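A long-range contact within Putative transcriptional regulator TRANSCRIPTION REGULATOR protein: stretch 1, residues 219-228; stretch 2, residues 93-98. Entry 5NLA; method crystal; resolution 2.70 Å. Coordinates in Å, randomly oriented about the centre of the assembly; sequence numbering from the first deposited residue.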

# COMPACT_ATOMS: atom_id res chain seq x y z
N GLU A 219 8.10 -20.14 -8.16
CA GLU A 219 6.89 -19.53 -8.66
C GLU A 219 6.70 -18.04 -8.40
O GLU A 219 6.22 -17.30 -9.24
CB GLU A 219 5.72 -20.32 -8.12
CG GLU A 219 6.05 -21.79 -8.04
CD GLU A 219 4.83 -22.68 -8.09
OE1 GLU A 219 3.71 -22.15 -7.94
OE2 GLU A 219 4.99 -23.90 -8.26
N VAL A 220 7.11 -17.61 -7.23
CA VAL A 220 6.84 -16.24 -6.86
C VAL A 220 7.15 -15.16 -7.86
O VAL A 220 6.30 -14.36 -8.17
CB VAL A 220 7.66 -15.86 -5.65
CG1 VAL A 220 7.52 -14.38 -5.36
CG2 VAL A 220 7.26 -16.69 -4.45
N PRO A 221 8.32 -15.20 -8.45
CA PRO A 221 8.53 -14.06 -9.36
C PRO A 221 7.51 -13.96 -10.49
O PRO A 221 7.15 -12.84 -10.87
CB PRO A 221 9.94 -14.29 -9.89
CG PRO A 221 10.19 -15.74 -9.71
CD PRO A 221 9.49 -16.09 -8.44
N ARG A 222 7.03 -15.10 -11.01
CA ARG A 222 5.99 -15.08 -12.06
C ARG A 222 4.62 -14.69 -11.50
O ARG A 222 3.87 -13.99 -12.19
CB ARG A 222 5.93 -16.38 -12.90
CG ARG A 222 4.96 -17.50 -12.49
CD ARG A 222 4.31 -18.15 -13.72
NE ARG A 222 3.94 -19.56 -13.52
CZ ARG A 222 4.77 -20.60 -13.64
NH1 ARG A 222 6.06 -20.44 -13.94
NH2 ARG A 222 4.30 -21.83 -13.44
N ILE A 223 4.30 -15.11 -10.27
CA ILE A 223 3.07 -14.67 -9.61
C ILE A 223 3.07 -13.15 -9.52
O ILE A 223 2.10 -12.50 -9.92
CB ILE A 223 2.88 -15.30 -8.20
CG1 ILE A 223 2.63 -16.81 -8.31
CG2 ILE A 223 1.70 -14.67 -7.46
CD1 ILE A 223 2.75 -17.56 -6.99
N VAL A 224 4.18 -12.60 -9.03
CA VAL A 224 4.31 -11.15 -8.88
C VAL A 224 4.10 -10.45 -10.21
O VAL A 224 3.43 -9.41 -10.28
CB VAL A 224 5.70 -10.73 -8.30
CG1 VAL A 224 5.81 -9.21 -8.20
CG2 VAL A 224 5.94 -11.39 -6.94
N ARG A 225 4.64 -11.03 -11.28
CA ARG A 225 4.53 -10.44 -12.61
C ARG A 225 3.09 -10.43 -13.16
O ARG A 225 2.68 -9.41 -13.72
CB ARG A 225 5.50 -11.13 -13.60
CG ARG A 225 6.15 -10.14 -14.55
CD ARG A 225 7.30 -10.73 -15.34
NE ARG A 225 8.15 -9.65 -15.85
CZ ARG A 225 8.82 -9.65 -17.01
NH1 ARG A 225 8.79 -10.68 -17.85
NH2 ARG A 225 9.55 -8.57 -17.33
N THR A 226 2.32 -11.50 -12.98
CA THR A 226 0.94 -11.52 -13.53
C THR A 226 0.04 -10.62 -12.68
O THR A 226 -0.86 -9.98 -13.21
CB THR A 226 0.29 -12.93 -13.79
OG1 THR A 226 -0.86 -13.14 -12.95
CG2 THR A 226 1.25 -14.09 -13.63
N ILE A 227 0.30 -10.55 -11.37
CA ILE A 227 -0.39 -9.59 -10.50
C ILE A 227 -0.07 -8.15 -10.92
O ILE A 227 -0.97 -7.32 -10.97
CB ILE A 227 -0.09 -9.83 -9.00
CG1 ILE A 227 -0.73 -11.16 -8.56
CG2 ILE A 227 -0.62 -8.68 -8.12
CD1 ILE A 227 -0.42 -11.58 -7.14
N ARG A 228 1.18 -7.86 -11.24
CA ARG A 228 1.53 -6.54 -11.79
C ARG A 228 0.72 -6.25 -13.06
O ARG A 228 0.05 -5.21 -13.15
CB ARG A 228 3.03 -6.43 -12.08
CG ARG A 228 3.49 -5.07 -12.59
CD ARG A 228 4.89 -5.13 -13.15
NE ARG A 228 4.98 -5.90 -14.39
CZ ARG A 228 6.11 -6.40 -14.90
NH1 ARG A 228 7.29 -6.22 -14.29
NH2 ARG A 228 6.07 -7.08 -16.04
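Stretch 2 (93-98) HLGDLL

Stretch 2 is a tight hairpin whose apolar side rests on one face of a helix, and the contact is read most easily from Leu94, Leu97 and Val224, the three residues that have the most surface covered by the other stretch. The helix runs through Val220 to Arg228 and continues beyond it, held by the usual i to i+4 bonds, such as Val224 N to Val220 O at 2.9 Å and Arg228 N to Val224 O at 2.9 Å. Four of its side chains turn to the hairpin. Val220, Ile223, Val224 and Ile227 point their CA-to-CB bonds toward the hairpin, a spacing of three and four residues that keeps them on one side of the helix, while Pro221 and Arg225 point away and stay exposed.

The hairpin has a strand ending at Leu94 and another beginning at Leu97, joined by a type II' turn from Leu94 to Leu97. The bond from Leu94 N to Leu97 O, 2.9 Å long, ties the two strands together at the turn. Gly95 takes the first inner corner with phi 60° and psi -130°, a positive phi that by itself favours glycine. Asp96 follows at phi -68° and psi -42°, and its OD1 accepts a weak hydrogen bond of 3.1 Å from Leu97 N. The chain therefore reverses within four residues, and both leucines that flank the turn can face the helix.

Leu94 is the hub, with the largest covered area in the contact. Its side chain, with chi1 in m and chi2 in t, spreads its two methyls over adjacent turns of the helix: Leu94 CD2 lies 3.9 Å from Val220 CG2, and Leu94 CD1 lies 3.9 Å from Ile223 CG2. Val224 closes against the root of the same residue, its CG2 standing 4.4 Å from Leu94 CB and 4.0 Å from Leu94 O. Backbone proximity follows the same pairing, since the CA atoms of Val220 and Leu94 are 6.1 Å apart.

One turn further along the helix, Leu97 takes over. Leu97 CD1 lies 4.2 Å from Val224 CG1 and 4.0 Å from Ile227 CG2, so a single methyl serves two helix residues. The CA atoms of Val224 and Leu97 are 7.2 Å apart, a wider gap spanned by the extended leucine, whose chi1 and chi2 are both t. Val224 thus touches both leucines, with one methyl approaching each. Stepping from Leu94 to Leu97 along the hairpin goes with stepping from Val220 to Val224 along the helix, so across the turn the two chains advance in the same sense.

At the turn the contact is light: Val220 CG1 is 4.2 Å from Gly95 N, and an ideal Gly95 CB would lie 4.1 Å from Val220 CG1 without clashing, so the positive phi is what favours glycine here. No hydrogen bond crosses between the stretches. The rule to take away is simple: polar bonds shape each partner internally, and branched apolar side chains, spaced by helix turns, make the join.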

# COMPACT_ATOMS: atom_id res chain seq x y z
N HIS A 93 4.75 -12.50 2.57
CA HIS A 93 5.72 -11.78 1.74
C HIS A 93 5.99 -12.60 0.49
O HIS A 93 6.57 -13.68 0.58
CB HIS A 93 7.04 -11.59 2.49
CG HIS A 93 6.91 -10.78 3.75
ND1 HIS A 93 6.60 -11.35 4.97
CD2 HIS A 93 7.04 -9.46 3.98
CE1 HIS A 93 6.55 -10.41 5.89
NE2 HIS A 93 6.82 -9.25 5.32
N LEU A 94 5.52 -12.13 -0.65
CA LEU A 94 5.87 -12.79 -1.87
C LEU A 94 6.97 -11.89 -2.29
O LEU A 94 6.76 -10.98 -3.06
CB LEU A 94 4.75 -12.67 -2.87
CG LEU A 94 3.63 -13.67 -2.67
CD1 LEU A 94 2.68 -13.54 -3.84
CD2 LEU A 94 4.24 -15.05 -2.65
N GLY A 95 8.18 -12.15 -1.83
CA GLY A 95 9.26 -11.26 -2.13
C GLY A 95 8.92 -9.88 -1.60
O GLY A 95 8.61 -9.71 -0.44
N ASP A 96 9.06 -8.88 -2.46
CA ASP A 96 8.75 -7.49 -2.15
C ASP A 96 7.28 -7.15 -1.92
O ASP A 96 6.94 -6.39 -1.03
CB ASP A 96 9.35 -6.61 -3.23
CG ASP A 96 9.52 -7.35 -4.54
OD1 ASP A 96 8.65 -8.18 -4.86
OD2 ASP A 96 10.53 -7.11 -5.23
N LEU A 97 6.43 -7.71 -2.77
CA LEU A 97 4.97 -7.55 -2.73
C LEU A 97 4.36 -8.26 -1.51
O LEU A 97 4.57 -9.47 -1.33
CB LEU A 97 4.38 -8.10 -4.04
CG LEU A 97 2.87 -8.09 -4.29
CD1 LEU A 97 2.56 -8.22 -5.78
CD2 LEU A 97 2.18 -9.20 -3.52
N LEU A 98 3.63 -7.51 -0.69
CA LEU A 98 3.02 -8.03 0.54
C LEU A 98 1.52 -8.30 0.36
O LEU A 98 0.75 -7.39 -0.02
CB LEU A 98 3.22 -7.03 1.70
CG LEU A 98 2.73 -7.48 3.09
CD1 LEU A 98 3.66 -8.50 3.71
CD2 LEU A 98 2.56 -6.32 4.05